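Local coordinates for N-acetylglucosaminidase (Ostrinia furnacalis, PDB 3OZP) that cleaves single beta-linked N-acetylglucosamine units from the non-reducing ends of chitooligosaccharides, favouring short chains, at the OAN site and the interface of chains A and B. Numbering follows the deposited sequence. Chains: chain A/B, N-acetylglucosaminidase.

Contact 1: the OAN site. Residues chain A 198, 281, 305-306, 345-346, 402, 426, 453, 455, 468, 502, 504. With OAN (O-(2-acetamido-2-deoxy D-glucopyranosylidene) amino-N-phenylcarbamate), chain C.
The sugar 3-hydroxyl OAJ of PUGNAc (OAN), an inhibitor, is gripped by three contacts: A:Arg198 NH2 at 2.7 Å, in the guanidinium plane, water 1, and, weakly, A:Arg198 NH1. This is the non-reducing-end sugar pocket of a family 20 glycoside hydrolase, whose paired acidic residues A:Asp345 and A:Glu346 serve substrate-assisted catalysis. End-on, A:Arg198 also sends NH1 to the 4-hydroxyl OAK, tilted from its plane, while OAK donates a hydrogen bond to A:Glu504 OE2, on its syn lone pair, at 2.6 Å. A:Glu306 OE1 and A:Glu504 OE2 lie over one guanidinium face and should steady its charge. The 6-hydroxyl OAM sits between the syn lone pair of A:Asp455 OD2 and A:Trp468 NE1, whose N-H points along the indole plane over 2.8 Å, nearly straight at 172°. A:Trp468 CG occupies the crowded position between backbone N and carbonyl carbon (chi1 82°), setting one indole face against the carbamate NAO and the phenyl ring, stacked with planes 18° apart. An alanine here would probably cost both the N-H bond to OAM and the aromatic platform beside the phenylcarbamate. A:Trp502 lies flat against the pyranose, its six-membered ring facing CAC and its five-membered ring CAE. The acetamide is fixed at each end: NAI donates to the anti lone pair of A:Asp345 OD2 at 3.0 Å, the carbonyl oxygen, atom OAN, accepts a hydrogen bond from A:Tyr453 OH at 2.5 Å, and methyl CAH meets the faces of A:Trp402 and A:Trp426. Such a grip would orient the carbonyl of a substrate for attack on its anomeric carbon. A:Glu346, the general acid, brings OE2 to 2.6 Å from the oxime nitrogen NAY; a hydrogen bond there would require the proton on the carboxyl. Its OE1 takes A:His281 NE2 on the anti lone pair, 3.0 Å away and in the imidazole plane, fixing the carboxyl's rotation. A:Val305 CG2 flanks the carbamate carbonyl OAR.

Contact 2: the interface of chains A and B. Residues chain A 560-562, 565; chain B 198-199, 229, 247, 251.
Charge pairing leads this patch of the homodimer interface, where the short C-terminal helix 561-565 of chain A meets loops of chain B. A:Glu561 and B:Lys251 reach tip to tip, both extended beyond CG; a salt bridge joins B:Lys251 NZ to A:Glu561 OE1 at 2.7 Å, on the syn lone pair, while OE2 is bonded only weakly. With CG anti to its backbone N (chi1 -169°), A:Glu561 reaches out roughly at right angles to the helix axis. Direct hydrogen bonding comes from the helix start: A:Glu561 N donates to B:Asn199 OD1 at 2.9 Å, from above the carbonyl plane, so the amide oxygen caps the helix. Water-mediated links surround it. Water 2 joins A:Glu561 OE1 to B:Asn199 OD1, water 4 joins OE2 to B:Lys251 NZ, and water 3 ties A:Trp562 N to the backbone O of B:Arg198, 2.7 Å from the water. Apolar packing fills in between: B:Leu247 crosses A:Glu561 obliquely, its CD1 3.9 Å from CB, and A:Trp562 CB rests on the aliphatic stem of B:Gln229, 3.8 Å from its CG. One pair is mismatched as modelled, since A:Gln565 OE1 and B:Leu247 O can only accept; a reversed amide would probably offer NE2 instead. Within chain B, the bend of B:Gln229 at chi2 (85°) turns OE1 to accept a hydrogen bond from B:Arg198 NE at 2.8 Å, OE1 in the guanidinium plane but NE well above the plane of the amide.

Contact 1: the OAN site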
ATOM      1  N   ARG A 198      -3.262  -8.116  15.653  1.00 16.86           N
ATOM      2  CA  ARG A 198      -4.449  -8.055  14.806  1.00 16.72           C
ATOM      3  C   ARG A 198      -4.176  -8.675  13.441  1.00 16.57           C
ATOM      4  O   ARG A 198      -5.086  -9.176  12.789  1.00 16.83           O
ATOM      5  CB  ARG A 198      -4.963  -6.623  14.679  1.00 16.67           C
ATOM      6  CG  ARG A 198      -5.928  -6.217  15.785  1.00 15.96           C
ATOM      7  CD  ARG A 198      -5.351  -6.381  17.208  1.00 15.60           C
ATOM      8  NE  ARG A 198      -6.283  -5.811  18.179  1.00 16.83           N
ATOM      9  CZ  ARG A 198      -6.302  -4.529  18.537  1.00 16.77           C
ATOM     10  NH1 ARG A 198      -5.406  -3.681  18.035  1.00 16.62           N
ATOM     11  NH2 ARG A 198      -7.211  -4.097  19.409  1.00 15.46           N
ATOM     12  N   HIS A 281      -7.999  -6.415  26.055  1.00 19.18           N
ATOM     13  CA  HIS A 281      -7.213  -6.792  24.872  1.00 19.38           C
ATOM     14  C   HIS A 281      -6.432  -8.090  25.097  1.00 19.47           C
ATOM     15  O   HIS A 281      -5.244  -8.195  24.786  1.00 19.41           O
ATOM     16  CB  HIS A 281      -6.303  -5.635  24.446  1.00 19.19           C
ATOM     17  CG  HIS A 281      -7.057  -4.455  23.929  1.00 19.28           C
ATOM     18  ND1 HIS A 281      -7.543  -4.393  22.641  1.00 20.06           N
ATOM     19  CD2 HIS A 281      -7.457  -3.315  24.538  1.00 19.48           C
ATOM     20  CE1 HIS A 281      -8.191  -3.254  22.472  1.00 20.18           C
ATOM     21  NE2 HIS A 281      -8.151  -2.581  23.609  1.00 19.30           N
ATOM     22  N   VAL A 305     -15.107  -2.677  22.712  1.00 27.79           N
ATOM     23  CA  VAL A 305     -15.100  -1.718  21.603  1.00 27.38           C
ATOM     24  C   VAL A 305     -14.860  -2.361  20.223  1.00 26.73           C
ATOM     25  O   VAL A 305     -15.270  -1.807  19.204  1.00 26.88           O
ATOM     26  CB  VAL A 305     -14.225  -0.432  21.894  1.00 27.66           C
ATOM     27  CG1 VAL A 305     -13.414  -0.567  23.176  1.00 28.21           C
ATOM     28  CG2 VAL A 305     -13.352  -0.021  20.702  1.00 27.49           C
ATOM     29  N   GLU A 306     -14.222  -3.534  20.202  1.00 26.00           N
ATOM     30  CA  GLU A 306     -14.063  -4.311  18.964  1.00 25.21           C
ATOM     31  C   GLU A 306     -13.947  -5.815  19.238  1.00 24.76           C
ATOM     32  O   GLU A 306     -13.394  -6.218  20.260  1.00 24.68           O
ATOM     33  CB  GLU A 306     -12.863  -3.808  18.138  1.00 25.07           C
ATOM     34  CG  GLU A 306     -11.507  -4.341  18.576  1.00 24.52           C
ATOM     35  CD  GLU A 306     -10.354  -3.659  17.870  1.00 24.42           C
ATOM     36  OE1 GLU A 306      -9.715  -4.304  17.006  1.00 23.11           O
ATOM     37  OE2 GLU A 306     -10.099  -2.474  18.174  1.00 23.86           O
ATOM     38  N   ASP A 345      -5.549   0.163  27.940  1.00 24.39           N
ATOM     39  CA  ASP A 345      -6.582   0.853  27.175  1.00 25.11           C
ATOM     40  C   ASP A 345      -7.918   0.127  27.274  1.00 25.91           C
ATOM     41  O   ASP A 345      -7.964  -1.105  27.270  1.00 26.14           O
ATOM     42  CB  ASP A 345      -6.179   1.056  25.703  1.00 24.86           C
ATOM     43  CG  ASP A 345      -5.842  -0.249  24.985  1.00 24.61           C
ATOM     44  OD1 ASP A 345      -5.259  -1.151  25.617  1.00 24.28           O
ATOM     45  OD2 ASP A 345      -6.143  -0.366  23.779  1.00 24.14           O
ATOM     46  N   GLU A 346      -8.989   0.909  27.402  1.00 26.72           N
ATOM     47  CA  GLU A 346     -10.362   0.459  27.140  1.00 27.95           C
ATOM     48  C   GLU A 346     -10.869  -0.733  27.959  1.00 28.28           C
ATOM     49  O   GLU A 346     -11.434  -1.684  27.405  1.00 28.46           O
ATOM     50  CB  GLU A 346     -10.539   0.181  25.643  1.00 28.02           C
ATOM     51  CG  GLU A 346     -10.128   1.346  24.762  1.00 29.32           C
ATOM     52  CD  GLU A 346     -10.125   0.998  23.293  1.00 30.69           C
ATOM     53  OE1 GLU A 346      -9.685  -0.118  22.930  1.00 31.64           O
ATOM     54  OE2 GLU A 346     -10.566   1.849  22.503  1.00 31.51           O
ATOM     55  N   TRP A 402      -1.795   3.616  28.284  1.00 22.22           N
ATOM     56  CA  TRP A 402      -2.599   4.451  27.394  1.00 22.55           C
ATOM     57  C   TRP A 402      -3.505   5.362  28.216  1.00 23.10           C
ATOM     58  O   TRP A 402      -3.863   5.018  29.351  1.00 23.36           O
ATOM     59  CB  TRP A 402      -3.487   3.587  26.492  1.00 22.34           C
ATOM     60  CG  TRP A 402      -2.744   2.702  25.542  1.00 21.67           C
ATOM     61  CD1 TRP A 402      -2.539   1.362  25.667  1.00 21.51           C
ATOM     62  CD2 TRP A 402      -2.116   3.093  24.318  1.00 21.08           C
ATOM     63  NE1 TRP A 402      -1.823   0.891  24.593  1.00 21.67           N
ATOM     64  CE2 TRP A 402      -1.547   1.934  23.752  1.00 20.76           C
ATOM     65  CE3 TRP A 402      -1.981   4.314  23.642  1.00 20.92           C
ATOM     66  CZ2 TRP A 402      -0.843   1.956  22.549  1.00 21.06           C
ATOM     67  CZ3 TRP A 402      -1.296   4.336  22.439  1.00 21.07           C
ATOM     68  CH2 TRP A 402      -0.727   3.164  21.907  1.00 21.16           C
ATOM     69  N   TRP A 426      -3.609   9.178  23.238  1.00 22.44           N
ATOM     70  CA  TRP A 426      -4.202   8.931  21.926  1.00 22.82           C
ATOM     71  C   TRP A 426      -5.548   9.639  21.746  1.00 23.22           C
ATOM     72  O   TRP A 426      -6.278   9.362  20.795  1.00 23.35           O
ATOM     73  CB  TRP A 426      -4.306   7.427  21.637  1.00 22.37           C
ATOM     74  CG  TRP A 426      -5.267   6.697  22.523  1.00 22.04           C
ATOM     75  CD1 TRP A 426      -5.061   6.318  23.816  1.00 20.99           C
ATOM     76  CD2 TRP A 426      -6.582   6.253  22.178  1.00 22.53           C
ATOM     77  NE1 TRP A 426      -6.168   5.669  24.303  1.00 22.07           N
ATOM     78  CE2 TRP A 426      -7.120   5.615  23.320  1.00 22.49           C
ATOM     79  CE3 TRP A 426      -7.363   6.331  21.015  1.00 22.89           C
ATOM     80  CZ2 TRP A 426      -8.401   5.056  23.334  1.00 22.83           C
ATOM     81  CZ3 TRP A 426      -8.638   5.779  21.031  1.00 23.21           C
ATOM     82  CH2 TRP A 426      -9.142   5.147  22.186  1.00 23.23           C
ATOM     83  N   TYR A 453      -2.681   8.435  13.979  1.00 19.07           N
ATOM     84  CA  TYR A 453      -3.210   7.094  13.770  1.00 18.67           C
ATOM     85  C   TYR A 453      -3.147   6.736  12.286  1.00 18.62           C
ATOM     86  O   TYR A 453      -3.977   7.167  11.484  1.00 18.82           O
ATOM     87  CB  TYR A 453      -4.618   6.957  14.362  1.00 18.56           C
ATOM     88  CG  TYR A 453      -4.623   6.451  15.791  1.00 18.85           C
ATOM     89  CD1 TYR A 453      -5.605   5.565  16.233  1.00 18.91           C
ATOM     90  CD2 TYR A 453      -3.627   6.838  16.695  1.00 18.27           C
ATOM     91  CE1 TYR A 453      -5.609   5.095  17.543  1.00 18.86           C
ATOM     92  CE2 TYR A 453      -3.619   6.371  18.001  1.00 19.29           C
ATOM     93  CZ  TYR A 453      -4.611   5.498  18.417  1.00 18.93           C
ATOM     94  OH  TYR A 453      -4.594   5.026  19.703  1.00 18.20           O
ATOM     95  N   ASP A 455      -3.572   4.049  10.698  1.00 18.12           N
ATOM     96  CA  ASP A 455      -4.546   3.072  10.223  1.00 18.52           C
ATOM     97  C   ASP A 455      -5.832   3.709   9.685  1.00 18.87           C
ATOM     98  O   ASP A 455      -6.589   3.061   8.954  1.00 18.88           O
ATOM     99  CB  ASP A 455      -4.867   2.061  11.332  1.00 18.39           C
ATOM    100  CG  ASP A 455      -5.375   2.721  12.611  1.00 18.98           C
ATOM    101  OD1 ASP A 455      -4.819   3.759  13.034  1.00 19.50           O
ATOM    102  OD2 ASP A 455      -6.337   2.194  13.203  1.00 18.94           O
ATOM    103  N   TRP A 468     -13.125   3.757  11.831  1.00 22.18           N
ATOM    104  CA  TRP A 468     -13.615   4.701  12.854  1.00 22.26           C
ATOM    105  C   TRP A 468     -12.985   6.092  12.854  1.00 22.61           C
ATOM    106  O   TRP A 468     -13.676   7.086  13.117  1.00 22.65           O
ATOM    107  CB  TRP A 468     -13.520   4.086  14.266  1.00 22.27           C
ATOM    108  CG  TRP A 468     -12.148   4.170  14.904  1.00 21.96           C
ATOM    109  CD1 TRP A 468     -11.130   3.261  14.788  1.00 21.60           C
ATOM    110  CD2 TRP A 468     -11.655   5.215  15.759  1.00 22.09           C
ATOM    111  NE1 TRP A 468     -10.038   3.677  15.511  1.00 21.78           N
ATOM    112  CE2 TRP A 468     -10.331   4.872  16.114  1.00 22.17           C
ATOM    113  CE3 TRP A 468     -12.201   6.410  16.250  1.00 22.31           C
ATOM    114  CZ2 TRP A 468      -9.547   5.676  16.949  1.00 22.27           C
ATOM    115  CZ3 TRP A 468     -11.419   7.213  17.082  1.00 22.40           C
ATOM    116  CH2 TRP A 468     -10.106   6.841  17.420  1.00 22.61           C
ATOM    117  N   TRP A 502      -2.036   0.416  14.012  1.00 15.48           N
ATOM    118  CA  TRP A 502      -2.923  -0.663  14.400  1.00 15.17           C
ATOM    119  C   TRP A 502      -3.188  -1.506  13.159  1.00 15.15           C
ATOM    120  O   TRP A 502      -3.154  -0.995  12.034  1.00 15.02           O
ATOM    121  CB  TRP A 502      -4.210  -0.094  14.983  1.00 15.09           C
ATOM    122  CG  TRP A 502      -3.930   0.740  16.190  1.00 14.80           C
ATOM    123  CD1 TRP A 502      -3.968   2.097  16.269  1.00 14.94           C
ATOM    124  CD2 TRP A 502      -3.520   0.271  17.481  1.00 15.39           C
ATOM    125  NE1 TRP A 502      -3.628   2.507  17.537  1.00 15.91           N
ATOM    126  CE2 TRP A 502      -3.345   1.408  18.302  1.00 15.54           C
ATOM    127  CE3 TRP A 502      -3.290  -1.002  18.026  1.00 14.91           C
ATOM    128  CZ2 TRP A 502      -2.960   1.315  19.643  1.00 15.65           C
ATOM    129  CZ3 TRP A 502      -2.902  -1.098  19.359  1.00 15.80           C
ATOM    130  CH2 TRP A 502      -2.749   0.058  20.156  1.00 15.18           C
ATOM    131  N   GLU A 504      -5.718  -4.023  12.324  1.00 15.08           N
ATOM    132  CA  GLU A 504      -6.976  -4.637  11.902  1.00 15.68           C
ATOM    133  C   GLU A 504      -7.023  -4.730  10.380  1.00 15.95           C
ATOM    134  O   GLU A 504      -7.629  -5.649   9.824  1.00 16.10           O
ATOM    135  CB  GLU A 504      -8.187  -3.859  12.424  1.00 15.41           C
ATOM    136  CG  GLU A 504      -8.394  -3.957  13.939  1.00 15.85           C
ATOM    137  CD  GLU A 504      -7.666  -2.868  14.726  1.00 16.45           C
ATOM    138  OE1 GLU A 504      -6.821  -2.148  14.147  1.00 15.14           O
ATOM    139  OE2 GLU A 504      -7.941  -2.737  15.936  1.00 17.38           O
TER
HETATM  140  CAH OAN C   1      -5.324   2.788  22.459  1.00 20.90           C
HETATM  141  CAG OAN C   1      -6.106   2.344  21.223  1.00 21.67           C
HETATM  142  OAN OAN C   1      -5.978   2.947  20.158  1.00 20.94           O
HETATM  143  NAI OAN C   1      -6.927   1.287  21.415  1.00 22.52           N
HETATM  144  CAB OAN C   1      -7.752   0.669  20.351  1.00 23.28           C
HETATM  145  CAC OAN C   1      -6.810  -0.224  19.506  1.00 22.00           C
HETATM  146  OAJ OAN C   1      -6.761  -1.537  20.070  1.00 20.80           O
HETATM  147  CAD OAN C   1      -7.279  -0.288  18.071  1.00 21.30           C
HETATM  148  OAK OAN C   1      -6.413  -1.143  17.317  1.00 19.10           O
HETATM  149  CAE OAN C   1      -7.234   1.131  17.548  1.00 21.97           C
HETATM  150  CAF OAN C   1      -7.604   1.172  16.069  1.00 21.83           C
HETATM  151  OAM OAN C   1      -7.537   2.516  15.588  1.00 22.57           O
HETATM  152  OAL OAN C   1      -8.185   1.937  18.287  1.00 23.34           O
HETATM  153  CAA OAN C   1      -8.470   1.652  19.608  1.00 25.67           C
HETATM  154  NAY OAN C   1      -9.443   2.306  20.242  1.00 28.93           N
HETATM  155  OAQ OAN C   1     -10.146   3.355  19.463  1.00 34.83           O
HETATM  156  CAP OAN C   1     -11.512   3.294  19.447  1.00 38.02           C
HETATM  157  OAR OAN C   1     -12.151   3.167  20.494  1.00 39.65           O
HETATM  158  NAO OAN C   1     -12.122   3.424  18.255  1.00 40.40           N
HETATM  159  CAS OAN C   1     -13.450   3.410  18.098  1.00 42.04           C
HETATM  160  CAT OAN C   1     -14.205   4.559  18.353  1.00 42.34           C
HETATM  161  CAU OAN C   1     -15.588   4.544  18.155  1.00 42.87           C
HETATM  162  CAV OAN C   1     -16.214   3.385  17.688  1.00 43.16           C
HETATM  163  CAW OAN C   1     -15.462   2.242  17.417  1.00 42.57           C
HETATM  164  CAX OAN C   1     -14.079   2.258  17.615  1.00 42.35           C
HETATM  165  O   HOH W   1      -5.136  -2.246  21.860  1.00 20.09           O

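Contact 2: the interface of chains A and B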
ATOM      1  N   PRO A 560       2.668  13.421  -8.311  1.00 17.24           N
ATOM      2  CA  PRO A 560       3.292  13.016  -9.560  1.00 17.12           C
ATOM      3  C   PRO A 560       4.774  13.363  -9.540  1.00 17.43           C
ATOM      4  O   PRO A 560       5.152  14.426  -9.026  1.00 17.23           O
ATOM      5  CB  PRO A 560       2.581  13.880 -10.603  1.00 17.20           C
ATOM      6  CG  PRO A 560       1.262  14.159 -10.019  1.00 17.32           C
ATOM      7  CD  PRO A 560       1.508  14.302  -8.544  1.00 17.18           C
ATOM      8  N   GLU A 561       5.602  12.476 -10.083  1.00 17.75           N
ATOM      9  CA  GLU A 561       7.040  12.735 -10.161  1.00 18.37           C
ATOM     10  C   GLU A 561       7.319  14.037 -10.915  1.00 18.30           C
ATOM     11  O   GLU A 561       8.308  14.720 -10.639  1.00 18.12           O
ATOM     12  CB  GLU A 561       7.788  11.559 -10.795  1.00 18.65           C
ATOM     13  CG  GLU A 561       9.311  11.663 -10.648  1.00 20.62           C
ATOM     14  CD  GLU A 561      10.052  10.396 -11.033  1.00 23.90           C
ATOM     15  OE1 GLU A 561       9.412   9.377 -11.376  1.00 24.54           O
ATOM     16  OE2 GLU A 561      11.299  10.416 -10.983  1.00 26.54           O
ATOM     17  N   TRP A 562       6.428  14.386 -11.844  1.00 18.27           N
ATOM     18  CA  TRP A 562       6.512  15.659 -12.547  1.00 18.44           C
ATOM     19  C   TRP A 562       6.627  16.836 -11.577  1.00 18.95           C
ATOM     20  O   TRP A 562       7.371  17.780 -11.844  1.00 18.92           O
ATOM     21  CB  TRP A 562       5.319  15.868 -13.490  1.00 18.15           C
ATOM     22  CG  TRP A 562       5.488  17.069 -14.373  1.00 17.32           C
ATOM     23  CD1 TRP A 562       6.059  17.103 -15.616  1.00 17.27           C
ATOM     24  CD2 TRP A 562       5.096  18.417 -14.078  1.00 16.87           C
ATOM     25  NE1 TRP A 562       6.046  18.384 -16.111  1.00 16.38           N
ATOM     26  CE2 TRP A 562       5.466  19.211 -15.187  1.00 16.89           C
ATOM     27  CE3 TRP A 562       4.470  19.031 -12.983  1.00 16.78           C
ATOM     28  CZ2 TRP A 562       5.228  20.588 -15.236  1.00 16.10           C
ATOM     29  CZ3 TRP A 562       4.238  20.395 -13.031  1.00 15.99           C
ATOM     30  CH2 TRP A 562       4.614  21.159 -14.155  1.00 16.54           C
ATOM     31  N   GLN A 565      10.107  17.078 -10.263  1.00 20.17           N
ATOM     32  CA  GLN A 565      10.983  17.608 -11.307  1.00 20.45           C
ATOM     33  C   GLN A 565      10.703  19.071 -11.661  1.00 20.76           C
ATOM     34  O   GLN A 565      11.517  19.711 -12.327  1.00 20.89           O
ATOM     35  CB  GLN A 565      10.899  16.741 -12.566  1.00 20.19           C
ATOM     36  CG  GLN A 565      11.492  15.353 -12.378  1.00 20.19           C
ATOM     37  CD  GLN A 565      11.644  14.576 -13.661  1.00 19.77           C
ATOM     38  OE1 GLN A 565      12.018  13.403 -13.634  1.00 20.79           O
ATOM     39  NE2 GLN A 565      11.361  15.214 -14.794  1.00 19.28           N
TER
ATOM     40  N   ARG B 198       1.112   9.886 -14.918  1.00 16.86           N
ATOM     41  CA  ARG B 198       1.244  10.695 -13.711  1.00 16.72           C
ATOM     42  C   ARG B 198       2.363  10.168 -12.822  1.00 16.57           C
ATOM     43  O   ARG B 198       2.968  10.920 -12.065  1.00 16.83           O
ATOM     44  CB  ARG B 198      -0.080  10.776 -12.955  1.00 16.67           C
ATOM     45  CG  ARG B 198      -0.985  11.910 -13.422  1.00 15.96           C
ATOM     46  CD  ARG B 198      -1.311  11.866 -14.931  1.00 15.60           C
ATOM     47  NE  ARG B 198      -2.309  12.887 -15.241  1.00 16.83           N
ATOM     48  CZ  ARG B 198      -3.624  12.703 -15.144  1.00 16.77           C
ATOM     49  NH1 ARG B 198      -4.109  11.516 -14.782  1.00 16.62           N
ATOM     50  NH2 ARG B 198      -4.457  13.705 -15.421  1.00 15.46           N
ATOM     51  N   ASN B 199       2.628   8.872 -12.933  1.00 16.43           N
ATOM     52  CA  ASN B 199       3.814   8.244 -12.354  1.00 16.29           C
ATOM     53  C   ASN B 199       4.140   7.007 -13.175  1.00 16.15           C
ATOM     54  O   ASN B 199       3.247   6.421 -13.795  1.00 15.88           O
ATOM     55  CB  ASN B 199       3.594   7.873 -10.881  1.00 16.14           C
ATOM     56  CG  ASN B 199       3.875   9.031  -9.928  1.00 16.29           C
ATOM     57  OD1 ASN B 199       4.944   9.638  -9.961  1.00 17.51           O
ATOM     58  ND2 ASN B 199       2.916   9.334  -9.069  1.00 16.83           N
ATOM     59  N   GLN B 229       1.748  15.242 -17.766  1.00 18.11           N
ATOM     60  CA  GLN B 229       2.938  15.042 -16.911  1.00 17.92           C
ATOM     61  C   GLN B 229       4.099  14.287 -17.557  1.00 17.99           C
ATOM     62  O   GLN B 229       5.259  14.511 -17.193  1.00 18.31           O
ATOM     63  CB  GLN B 229       2.559  14.337 -15.601  1.00 17.91           C
ATOM     64  CG  GLN B 229       1.795  15.197 -14.604  1.00 17.81           C
ATOM     65  CD  GLN B 229       0.285  15.225 -14.867  1.00 18.34           C
ATOM     66  OE1 GLN B 229      -0.203  14.652 -15.840  1.00 17.38           O
ATOM     67  NE2 GLN B 229      -0.452  15.901 -13.993  1.00 18.22           N
ATOM     68  N   LEU B 247       9.940  10.818 -17.902  1.00 20.80           N
ATOM     69  CA  LEU B 247      10.431  11.287 -16.603  1.00 20.92           C
ATOM     70  C   LEU B 247      11.930  11.028 -16.470  1.00 21.48           C
ATOM     71  O   LEU B 247      12.629  11.727 -15.737  1.00 21.57           O
ATOM     72  CB  LEU B 247       9.659  10.626 -15.450  1.00 20.60           C
ATOM     73  CG  LEU B 247       8.179  11.000 -15.283  1.00 19.82           C
ATOM     74  CD1 LEU B 247       7.449   9.979 -14.398  1.00 18.76           C
ATOM     75  CD2 LEU B 247       8.024  12.413 -14.720  1.00 19.24           C
ATOM     76  N   LYS B 251      12.587   5.398 -17.712  1.00 22.36           N
ATOM     77  CA  LYS B 251      11.153   5.389 -17.427  1.00 21.70           C
ATOM     78  C   LYS B 251      10.361   5.544 -18.721  1.00 21.36           C
ATOM     79  O   LYS B 251       9.736   6.565 -18.996  1.00 21.20           O
ATOM     80  CB  LYS B 251      10.798   6.440 -16.373  1.00 21.77           C
ATOM     81  CG  LYS B 251      11.291   6.026 -14.997  1.00 21.79           C
ATOM     82  CD  LYS B 251      10.918   7.003 -13.906  1.00 22.11           C
ATOM     83  CE  LYS B 251      11.339   6.431 -12.561  1.00 22.06           C
ATOM     84  NZ  LYS B 251      11.336   7.449 -11.488  1.00 23.16           N
TER
HETATM   85  O   HOH W   2       7.114   8.090 -11.408  1.00 15.71           O
HETATM   86  O   HOH W   3       4.639  12.633 -13.365  1.00 17.15           O
HETATM   87  O   HOH W   4      13.106   9.669 -12.798  1.00 33.18           O

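The centres of the C-alpha atoms of contact 1, in chain A, and contact 2, joining the C-terminal segment of chain A to chain B, lie about 37 Å apart. They share residue 198 in different copies: the guanidinium of A:Arg198 grips the sugar in contact 1, and the backbone oxygen of B:Arg198 meets chain A in contact 2, partly through water. The centre of contact 2 lies about 9 Å from B:Asp227 and about 13 Å from B:His281, so the tail of one subunit packs close behind the active site of the other. By two-fold symmetry each pocket has such a neighbour, and dimerisation may steady the sugar-binding arginine.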